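Local coordinates for oxetanocin-like protein (Pyrococcus furiosus, PDB 1XX7) that probably acts as a homodimeric, metal-dependent HD-domain 5'-deoxynucleotidase, hydrolysing 2'-deoxyribonucleoside 5'-phosphates to the nucleoside and phosphate, at residues Ala53-Lys58 with Leu170-Glu175; Glu66-Ile71 with Gln126-Ala131; Ala131-Met136 with Glu159-Leu164. All coordinates share one frame; numbering follows the deposited sequence.

Contact 1 of 3, residues Ala53-Lys58 with Leu170-Glu175; sequences AEELKK and LREIIE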
loop_
_atom_site.group_PDB
_atom_site.type_symbol
_atom_site.label_atom_id
_atom_site.label_comp_id
_atom_site.label_asym_id
_atom_site.label_seq_id
_atom_site.Cartn_x
_atom_site.Cartn_y
_atom_site.Cartn_z
ATOM N N ALA A 53 -26.331 -5.283 21.676
ATOM C CA ALA A 53 -27.238 -4.602 22.602
ATOM C C ALA A 53 -28.697 -4.778 22.154
ATOM O O ALA A 53 -29.556 -5.138 22.960
ATOM C CB ALA A 53 -26.885 -3.117 22.708
ATOM N N GLU A 54 -28.968 -4.585 20.864
ATOM C CA GLU A 54 -30.343 -4.747 20.356
ATOM C C GLU A 54 -30.875 -6.178 20.337
ATOM O O GLU A 54 -32.012 -6.406 20.742
ATOM C CB GLU A 54 -30.524 -4.030 19.018
ATOM C CG GLU A 54 -30.458 -2.493 19.209
ATOM C CD GLU A 54 -31.367 -1.977 20.424
ATOM O OE1 GLU A 54 -32.626 -2.003 20.218
ATOM O OE2 GLU A 54 -30.811 -1.575 21.553
ATOM N N GLU A 55 -30.060 -7.128 19.908
ATOM C CA GLU A 55 -30.359 -8.550 20.086
ATOM C C GLU A 55 -30.664 -8.944 21.579
ATOM O O GLU A 55 -31.559 -9.765 21.841
ATOM C CB GLU A 55 -29.206 -9.390 19.533
ATOM C CG GLU A 55 -29.338 -10.895 19.748
ATOM C CD GLU A 55 -30.632 -11.484 19.144
ATOM O OE1 GLU A 55 -31.088 -10.973 18.087
ATOM O OE2 GLU A 55 -31.179 -12.458 19.729
ATOM N N LEU A 56 -29.910 -8.365 22.526
ATOM C CA LEU A 56 -30.096 -8.626 23.969
ATOM C C LEU A 56 -31.425 -8.051 24.496
ATOM O O LEU A 56 -32.079 -8.654 25.346
ATOM C CB LEU A 56 -28.905 -8.072 24.782
ATOM C CG LEU A 56 -27.619 -8.931 24.747
ATOM C CD1 LEU A 56 -26.452 -8.250 25.350
ATOM C CD2 LEU A 56 -27.820 -10.281 25.438
ATOM N N LYS A 57 -31.810 -6.890 23.980
ATOM C CA LYS A 57 -33.067 -6.250 24.324
ATOM C C LYS A 57 -34.230 -7.153 23.912
ATOM O O LYS A 57 -35.191 -7.300 24.664
ATOM C CB LYS A 57 -33.169 -4.898 23.634
ATOM C CG LYS A 57 -34.071 -3.895 24.293
ATOM C CD LYS A 57 -34.435 -2.757 23.301
ATOM N N LYS A 58 -34.114 -7.781 22.739
ATOM C CA LYS A 58 -35.099 -8.753 22.261
ATOM C C LYS A 58 -35.167 -10.016 23.124
ATOM O O LYS A 58 -36.153 -10.733 23.087
ATOM C CB LYS A 58 -34.800 -9.165 20.799
ATOM C CG LYS A 58 -34.993 -8.050 19.759
ATOM N N LEU A 170 -26.383 -14.795 23.685
ATOM C CA LEU A 170 -25.852 -14.438 22.377
ATOM C C LEU A 170 -25.387 -15.653 21.634
ATOM O O LEU A 170 -24.486 -15.573 20.834
ATOM C CB LEU A 170 -24.708 -13.457 22.549
ATOM C CG LEU A 170 -25.135 -12.086 23.066
ATOM C CD1 LEU A 170 -23.950 -11.216 23.366
ATOM C CD2 LEU A 170 -26.062 -11.414 22.066
ATOM N N ARG A 171 -26.042 -16.780 21.890
ATOM C CA ARG A 171 -25.614 -18.064 21.360
ATOM C C ARG A 171 -25.794 -18.210 19.845
ATOM O O ARG A 171 -24.981 -18.844 19.197
ATOM C CB ARG A 171 -26.305 -19.210 22.122
ATOM C CG ARG A 171 -25.421 -19.719 23.264
ATOM C CD ARG A 171 -26.179 -20.538 24.259
ATOM N NE ARG A 171 -25.290 -21.041 25.312
ATOM C CZ ARG A 171 -25.676 -21.342 26.554
ATOM N NH1 ARG A 171 -26.956 -21.194 26.933
ATOM N NH2 ARG A 171 -24.779 -21.786 27.432
ATOM N N GLU A 172 -26.834 -17.590 19.299
ATOM C CA GLU A 172 -27.125 -17.670 17.865
ATOM C C GLU A 172 -26.042 -16.985 17.004
ATOM O O GLU A 172 -25.568 -17.570 16.033
ATOM C CB GLU A 172 -28.510 -17.078 17.556
ATOM C CG GLU A 172 -29.668 -17.679 18.397
ATOM C CD GLU A 172 -30.007 -16.878 19.679
ATOM O OE1 GLU A 172 -29.085 -16.324 20.346
ATOM O OE2 GLU A 172 -31.216 -16.820 20.013
ATOM N N ILE A 173 -25.632 -15.769 17.375
ATOM C CA ILE A 173 -24.527 -15.088 16.682
ATOM C C ILE A 173 -23.202 -15.821 16.893
ATOM O O ILE A 173 -22.444 -15.965 15.952
ATOM C CB ILE A 173 -24.384 -13.568 17.080
ATOM C CG1 ILE A 173 -23.540 -12.808 16.046
ATOM C CG2 ILE A 173 -23.765 -13.375 18.471
ATOM N N ILE A 174 -22.928 -16.308 18.109
ATOM C CA ILE A 174 -21.665 -17.011 18.370
ATOM C C ILE A 174 -21.559 -18.300 17.542
ATOM O O ILE A 174 -20.456 -18.698 17.144
ATOM C CB ILE A 174 -21.460 -17.357 19.879
ATOM C CG1 ILE A 174 -21.318 -16.082 20.720
ATOM C CG2 ILE A 174 -20.210 -18.246 20.077
ATOM C CD1 ILE A 174 -21.603 -16.290 22.207
ATOM N N GLU A 175 -22.706 -18.941 17.297
ATOM C CA GLU A 175 -22.785 -20.143 16.448
ATOM C C GLU A 175 -22.603 -19.797 14.949
ATOM O O GLU A 175 -21.967 -20.538 14.238
ATOM C CB GLU A 175 -24.105 -20.910 16.678
#
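The carbonyl oxygen of Leu170, whose side chain meets both Glu55 and Leu56, accepts a hydrogen bond from Ile174 N at 3.2 Å. Leu170 is the N-cap residue of helix 171-179, and this bond closes the first turn of that helix; it is the Leu170 side chain that packs on helix 38-58. No hydrogen bond passes between the two segments, and the contact is made by aliphatic carbons. Leu170 CD2 is the shared contact point, lying 4.0 Å from Leu56 CD2 and equally far from Glu55 CG. The two leucines run nearly perpendicular to each other, whereas Glu55 and Leu170 lie alongside each other, pointing opposite ways. With its CG anti to the backbone N (chi1 176°), Glu55 reaches across, and a bend at chi2 sets its carboxylate near that of Glu172, OE2 to OE2 4.4 Å. These like charges probably cost a little, though Glu172 is exposed and solvent may ease the repulsion. On its inner side the contact leans on helix 123-145, since Leu56 also packs on Leu127, and Leu170 also rests on Leu52, one turn before Leu56 on helix 38-58. Helix 171-179 is thus seated on helix 38-58, whose Glu54 touches Tyr110 of the second subunit.

Contact 2 of 3, residues Glu66-Ile71 with Gln126-Ala131; sequences EKALKI and QLVKIA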
loop_
_atom_site.group_PDB
_atom_site.type_symbol
_atom_site.label_atom_id
_atom_site.label_comp_id
_atom_site.label_asym_id
_atom_site.label_seq_id
_atom_site.Cartn_x
_atom_site.Cartn_y
_atom_site.Cartn_z
ATOM N N GLU A 66 -26.086 3.586 26.107
ATOM C CA GLU A 66 -25.262 4.761 26.145
ATOM C C GLU A 66 -23.893 4.441 26.680
ATOM O O GLU A 66 -22.882 4.731 25.997
ATOM C CB GLU A 66 -25.895 5.846 27.011
ATOM C CG GLU A 66 -25.093 7.091 27.066
ATOM C CD GLU A 66 -25.776 8.232 27.741
ATOM O OE1 GLU A 66 -27.019 8.243 27.832
ATOM O OE2 GLU A 66 -25.060 9.139 28.168
ATOM N N LYS A 67 -23.842 3.847 27.899
ATOM C CA LYS A 67 -22.558 3.422 28.454
ATOM C C LYS A 67 -21.770 2.426 27.578
ATOM O O LYS A 67 -20.563 2.556 27.442
ATOM C CB LYS A 67 -22.741 2.838 29.827
ATOM C CG LYS A 67 -21.435 2.297 30.465
ATOM C CD LYS A 67 -21.726 1.646 31.787
ATOM C CE LYS A 67 -21.786 2.661 32.897
ATOM N NZ LYS A 67 -22.420 2.052 34.108
ATOM N N ALA A 68 -22.441 1.449 27.004
ATOM C CA ALA A 68 -21.783 0.457 26.190
ATOM C C ALA A 68 -21.149 1.050 24.899
ATOM O O ALA A 68 -20.052 0.651 24.513
ATOM C CB ALA A 68 -22.726 -0.674 25.884
ATOM N N LEU A 69 -21.820 2.023 24.279
ATOM C CA LEU A 69 -21.277 2.716 23.119
ATOM C C LEU A 69 -20.137 3.628 23.507
ATOM O O LEU A 69 -19.111 3.668 22.785
ATOM C CB LEU A 69 -22.359 3.489 22.347
ATOM C CG LEU A 69 -23.550 2.658 21.873
ATOM C CD1 LEU A 69 -24.638 3.574 21.221
ATOM C CD2 LEU A 69 -23.109 1.563 20.941
ATOM N N LYS A 70 -20.226 4.322 24.640
ATOM C CA LYS A 70 -19.065 5.133 25.052
ATOM C C LYS A 70 -17.830 4.241 25.268
ATOM O O LYS A 70 -16.724 4.593 24.882
ATOM C CB LYS A 70 -19.317 5.914 26.325
ATOM C CG LYS A 70 -20.298 7.046 26.266
ATOM C CD LYS A 70 -20.419 7.676 27.642
ATOM C CE LYS A 70 -21.419 8.796 27.678
ATOM N NZ LYS A 70 -21.265 9.668 28.916
ATOM N N ILE A 71 -18.037 3.081 25.881
ATOM C CA ILE A 71 -16.928 2.163 26.179
ATOM C C ILE A 71 -16.284 1.647 24.893
ATOM O O ILE A 71 -15.080 1.591 24.798
ATOM C CB ILE A 71 -17.391 0.955 27.033
ATOM C CG1 ILE A 71 -17.800 1.401 28.450
ATOM C CG2 ILE A 71 -16.299 -0.144 27.071
ATOM C CD1 ILE A 71 -18.592 0.331 29.233
ATOM N N GLN A 126 -18.683 -6.635 29.718
ATOM C CA GLN A 126 -18.724 -7.931 29.051
ATOM C C GLN A 126 -19.188 -7.824 27.615
ATOM O O GLN A 126 -18.669 -8.533 26.723
ATOM C CB GLN A 126 -19.715 -8.865 29.735
ATOM C CG GLN A 126 -19.393 -9.282 31.142
ATOM C CD GLN A 126 -20.533 -10.128 31.702
ATOM O OE1 GLN A 126 -20.949 -11.105 31.082
ATOM N NE2 GLN A 126 -21.018 -9.764 32.861
ATOM N N LEU A 127 -20.222 -7.009 27.401
ATOM C CA LEU A 127 -20.762 -6.792 26.060
ATOM C C LEU A 127 -19.692 -6.263 25.052
ATOM O O LEU A 127 -19.625 -6.732 23.930
ATOM C CB LEU A 127 -21.978 -5.843 26.086
ATOM C CG LEU A 127 -22.567 -5.496 24.698
ATOM C CD1 LEU A 127 -22.955 -6.712 23.911
ATOM C CD2 LEU A 127 -23.772 -4.566 24.847
ATOM N N VAL A 128 -18.901 -5.285 25.471
ATOM C CA VAL A 128 -17.912 -4.691 24.593
ATOM C C VAL A 128 -16.724 -5.633 24.401
ATOM O O VAL A 128 -16.163 -5.680 23.311
ATOM C CB VAL A 128 -17.449 -3.303 25.084
ATOM C CG1 VAL A 128 -16.454 -2.728 24.110
ATOM C CG2 VAL A 128 -18.639 -2.344 25.202
ATOM N N LYS A 129 -16.357 -6.387 25.438
ATOM C CA LYS A 129 -15.379 -7.465 25.283
ATOM C C LYS A 129 -15.793 -8.543 24.267
ATOM O O LYS A 129 -14.979 -9.032 23.445
ATOM C CB LYS A 129 -15.068 -8.119 26.652
ATOM C CG LYS A 129 -13.791 -9.012 26.663
ATOM C CD LYS A 129 -12.459 -8.220 26.571
ATOM C CE LYS A 129 -12.031 -7.720 27.969
ATOM N NZ LYS A 129 -10.793 -6.867 28.058
ATOM N N ILE A 130 -17.061 -8.908 24.297
ATOM C CA ILE A 130 -17.585 -9.811 23.309
ATOM C C ILE A 130 -17.500 -9.214 21.896
ATOM O O ILE A 130 -17.107 -9.881 20.974
ATOM C CB ILE A 130 -19.016 -10.238 23.652
ATOM C CG1 ILE A 130 -18.968 -11.210 24.827
ATOM C CG2 ILE A 130 -19.672 -10.972 22.458
ATOM C CD1 ILE A 130 -20.322 -11.440 25.461
ATOM N N ALA A 131 -17.895 -7.961 21.750
ATOM C CA ALA A 131 -17.894 -7.292 20.435
ATOM C C ALA A 131 -16.482 -7.200 19.859
ATOM O O ALA A 131 -16.262 -7.363 18.690
ATOM C CB ALA A 131 -18.507 -5.877 20.570
#
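Ala68 and Val128 mark the point where the helical segments 66-71 and 126-131 come together, with CA atoms 6.6 Å apart. The segment axes approach to 9.6 Å and cross at -45°, the two helices running in broadly the same direction. Val128 is the wedge: its CG2 lies 3.4 Å from Ala68 O, a methyl set against a backbone carbonyl, and 3.7 Å from Ile71 CG2. The valine CG1, anti to the backbone N (chi1 -178°), also lies beside the Ile71 branch methyl, at 3.9 Å, so that Ile71 CG2 meets both arms of the valine fork. Ile71 can offer this methyl because its longer arm, CG1, is anti to the carbonyl carbon instead. One turn earlier on that helix, Ala68 CB touches Leu127 CD2 at 4.2 Å. All four residues are buried, and the contact is purely apolar apart from the carbonyl. The nickel ion lies about 7 Å from the Val128 side chain. Helix 38-58 covers one flank, with Thr49 on Ala68 and Leu52 on Leu127, while Tyr117 of helix 111-119 touches both Ile71 and Val128. Helix 65-74 also faces the second subunit, where Lys70 forms a salt bridge with Glu54 of that subunit and Leu69 packs on its Lys70.

Contact 3 of 3, residues Ala131-Met136 with Glu159-Leu164; sequences ADKLDM and EDLEKL. With NI (nickel (II) ion), chain G.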
loop_
_atom_site.group_PDB
_atom_site.type_symbol
_atom_site.label_atom_id
_atom_site.label_comp_id
_atom_site.label_asym_id
_atom_site.label_seq_id
_atom_site.Cartn_x
_atom_site.Cartn_y
_atom_site.Cartn_z
ATOM N N ALA A 131 -17.895 -7.961 21.750
ATOM C CA ALA A 131 -17.894 -7.292 20.435
ATOM C C ALA A 131 -16.482 -7.200 19.859
ATOM O O ALA A 131 -16.262 -7.363 18.690
ATOM C CB ALA A 131 -18.507 -5.877 20.570
ATOM N N ASP A 132 -15.542 -6.882 20.723
ATOM C CA ASP A 132 -14.156 -6.751 20.355
ATOM C C ASP A 132 -13.540 -8.054 19.779
ATOM O O ASP A 132 -12.862 -8.057 18.729
ATOM C CB ASP A 132 -13.409 -6.297 21.590
ATOM C CG ASP A 132 -11.974 -6.002 21.303
ATOM O OD1 ASP A 132 -11.687 -5.026 20.619
ATOM O OD2 ASP A 132 -11.117 -6.765 21.741
ATOM N N LYS A 133 -13.807 -9.149 20.485
ATOM C CA LYS A 133 -13.396 -10.474 20.066
ATOM C C LYS A 133 -14.094 -10.926 18.824
ATOM O O LYS A 133 -13.485 -11.570 17.978
ATOM C CB LYS A 133 -13.605 -11.456 21.222
ATOM C CG LYS A 133 -12.562 -11.215 22.341
ATOM C CD LYS A 133 -12.964 -11.833 23.659
ATOM C CE LYS A 133 -11.877 -11.623 24.725
ATOM N NZ LYS A 133 -10.501 -11.827 24.131
ATOM N N LEU A 134 -15.375 -10.596 18.692
ATOM C CA LEU A 134 -16.120 -10.917 17.462
ATOM C C LEU A 134 -15.611 -10.172 16.230
ATOM O O LEU A 134 -15.532 -10.748 15.172
ATOM C CB LEU A 134 -17.604 -10.666 17.645
ATOM C CG LEU A 134 -18.279 -11.625 18.641
ATOM C CD1 LEU A 134 -19.763 -11.350 18.645
ATOM C CD2 LEU A 134 -18.002 -13.078 18.333
ATOM N N ASP A 135 -15.293 -8.887 16.372
ATOM C CA ASP A 135 -14.700 -8.147 15.286
ATOM C C ASP A 135 -13.394 -8.850 14.798
ATOM O O ASP A 135 -13.212 -9.052 13.608
ATOM C CB ASP A 135 -14.366 -6.729 15.709
ATOM C CG ASP A 135 -13.555 -6.006 14.667
ATOM O OD1 ASP A 135 -14.088 -5.719 13.561
ATOM O OD2 ASP A 135 -12.375 -5.759 14.946
ATOM N N MET A 136 -12.536 -9.223 15.743
ATOM C CA MET A 136 -11.257 -9.916 15.478
ATOM C C MET A 136 -11.388 -11.250 14.766
ATOM O O MET A 136 -10.669 -11.513 13.840
ATOM C CB MET A 136 -10.464 -10.120 16.766
ATOM C CG MET A 136 -9.021 -10.481 16.487
ATOM S SD MET A 136 -7.964 -10.687 17.962
ATOM C CE MET A 136 -8.610 -12.342 18.401
ATOM N N GLU A 159 -13.305 -19.389 22.518
ATOM C CA GLU A 159 -13.264 -20.058 23.824
ATOM C C GLU A 159 -13.364 -19.067 24.984
ATOM O O GLU A 159 -13.897 -19.397 26.031
ATOM C CB GLU A 159 -11.966 -20.864 23.992
ATOM C CG GLU A 159 -11.685 -21.929 22.916
ATOM C CD GLU A 159 -10.205 -22.400 22.891
ATOM O OE1 GLU A 159 -9.338 -21.736 23.532
ATOM O OE2 GLU A 159 -9.916 -23.433 22.215
ATOM N N ASP A 160 -12.827 -17.862 24.799
ATOM C CA ASP A 160 -12.826 -16.832 25.856
ATOM C C ASP A 160 -14.233 -16.217 26.127
ATOM O O ASP A 160 -14.447 -15.576 27.155
ATOM C CB ASP A 160 -11.878 -15.667 25.509
ATOM C CG ASP A 160 -10.484 -16.107 25.060
ATOM O OD1 ASP A 160 -10.148 -17.330 25.094
ATOM O OD2 ASP A 160 -9.722 -15.178 24.660
ATOM N N LEU A 161 -15.174 -16.409 25.197
ATOM C CA LEU A 161 -16.516 -15.804 25.287
ATOM C C LEU A 161 -17.442 -16.496 26.258
ATOM O O LEU A 161 -18.216 -15.826 26.955
ATOM C CB LEU A 161 -17.175 -15.782 23.910
ATOM C CG LEU A 161 -16.372 -15.009 22.875
ATOM C CD1 LEU A 161 -17.180 -14.882 21.635
ATOM C CD2 LEU A 161 -15.986 -13.675 23.446
ATOM N N GLU A 162 -17.365 -17.827 26.291
ATOM C CA GLU A 162 -18.165 -18.646 27.196
ATOM C C GLU A 162 -17.942 -18.259 28.648
ATOM O O GLU A 162 -18.847 -18.384 29.500
ATOM C CB GLU A 162 -17.812 -20.125 27.006
ATOM N N LYS A 163 -16.748 -17.767 28.937
ATOM C CA LYS A 163 -16.413 -17.348 30.287
ATOM C C LYS A 163 -17.143 -16.042 30.723
ATOM O O LYS A 163 -17.137 -15.678 31.902
ATOM C CB LYS A 163 -14.891 -17.200 30.394
ATOM C CG LYS A 163 -14.089 -18.470 29.922
ATOM C CD LYS A 163 -12.665 -18.106 29.468
ATOM N N LEU A 164 -17.748 -15.342 29.763
ATOM C CA LEU A 164 -18.540 -14.140 30.022
ATOM C C LEU A 164 -20.000 -14.572 30.113
ATOM O O LEU A 164 -20.544 -15.082 29.135
ATOM C CB LEU A 164 -18.328 -13.103 28.889
ATOM C CG LEU A 164 -16.852 -12.761 28.655
ATOM C CD1 LEU A 164 -16.621 -11.913 27.401
ATOM C CD2 LEU A 164 -16.249 -12.079 29.890
HETATM NI NI NI G . -10.239 -3.615 20.564
#
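Lys133 and Leu161 run alongside each other head to tail, and the closest approach, Lys133 CD to Leu161 CD2 at 3.5 Å, is snug. Beyond this apolar stretch the lysine bends at its last torsion (chi4 -41°), which brings NZ to Asp160 OD2 at 3.5 Å. The side chains of Lys133 and Asp160 meet there at about a right angle, in a salt bridge whose hydrogen bond is weak. Leu161 divides its methyls between two neighbours: CD2 serves the lysine, and CD1 meets Leu134 CD2 obliquely at 3.9 Å. With an alanine at Lys133, Asp160 would probably lose its cationic mate, and Leu161 CD2 the aliphatic chain that covers it. A type I turn from Leu161 to Leu164, closed by Leu164 N to Leu161 O at 2.9 Å, takes the chain on from helix 157-161. Next to Lys133 in sequence, Asp132 turns another way: with its CG anti to the backbone N (chi1 -175°), it binds nickel through OD1 at 2.0 Å, while OD2 stays 3.5 Å from the metal. His41, His75 and Asp76 complete the protein ligands, and OD2 of Asp135 is hydrogen-bonded to ND1 of His41, a second-shell support for that ligand. This H...HD...D set around one metal is the signature of the HD domain, with its final aspartate supplied by helix 123-145.

How the contacts relate
Helix 123-145 ties the three contacts together. Contacts 2 and 3 both use it, share Ala131 and have centres 12 Å apart; they touch where Ile130 and Lys129 pack on Leu164. Contact 1, with its centre 14 Å from that of contact 2 and 13 Å from that of contact 3, meets the same helix through Leu127 and Ile130. Along the chain, contacts 2 and 3 follow one another, and both fall between the two segments of contact 1, which brings helix 38-58 together with helix 171-179 near the modelled C-terminus. All three lie within one HD domain: a fold of helices without strands, in which the helix carrying Asp132 is in touch with all three contacts, contact 1 being farthest from the chain's centre.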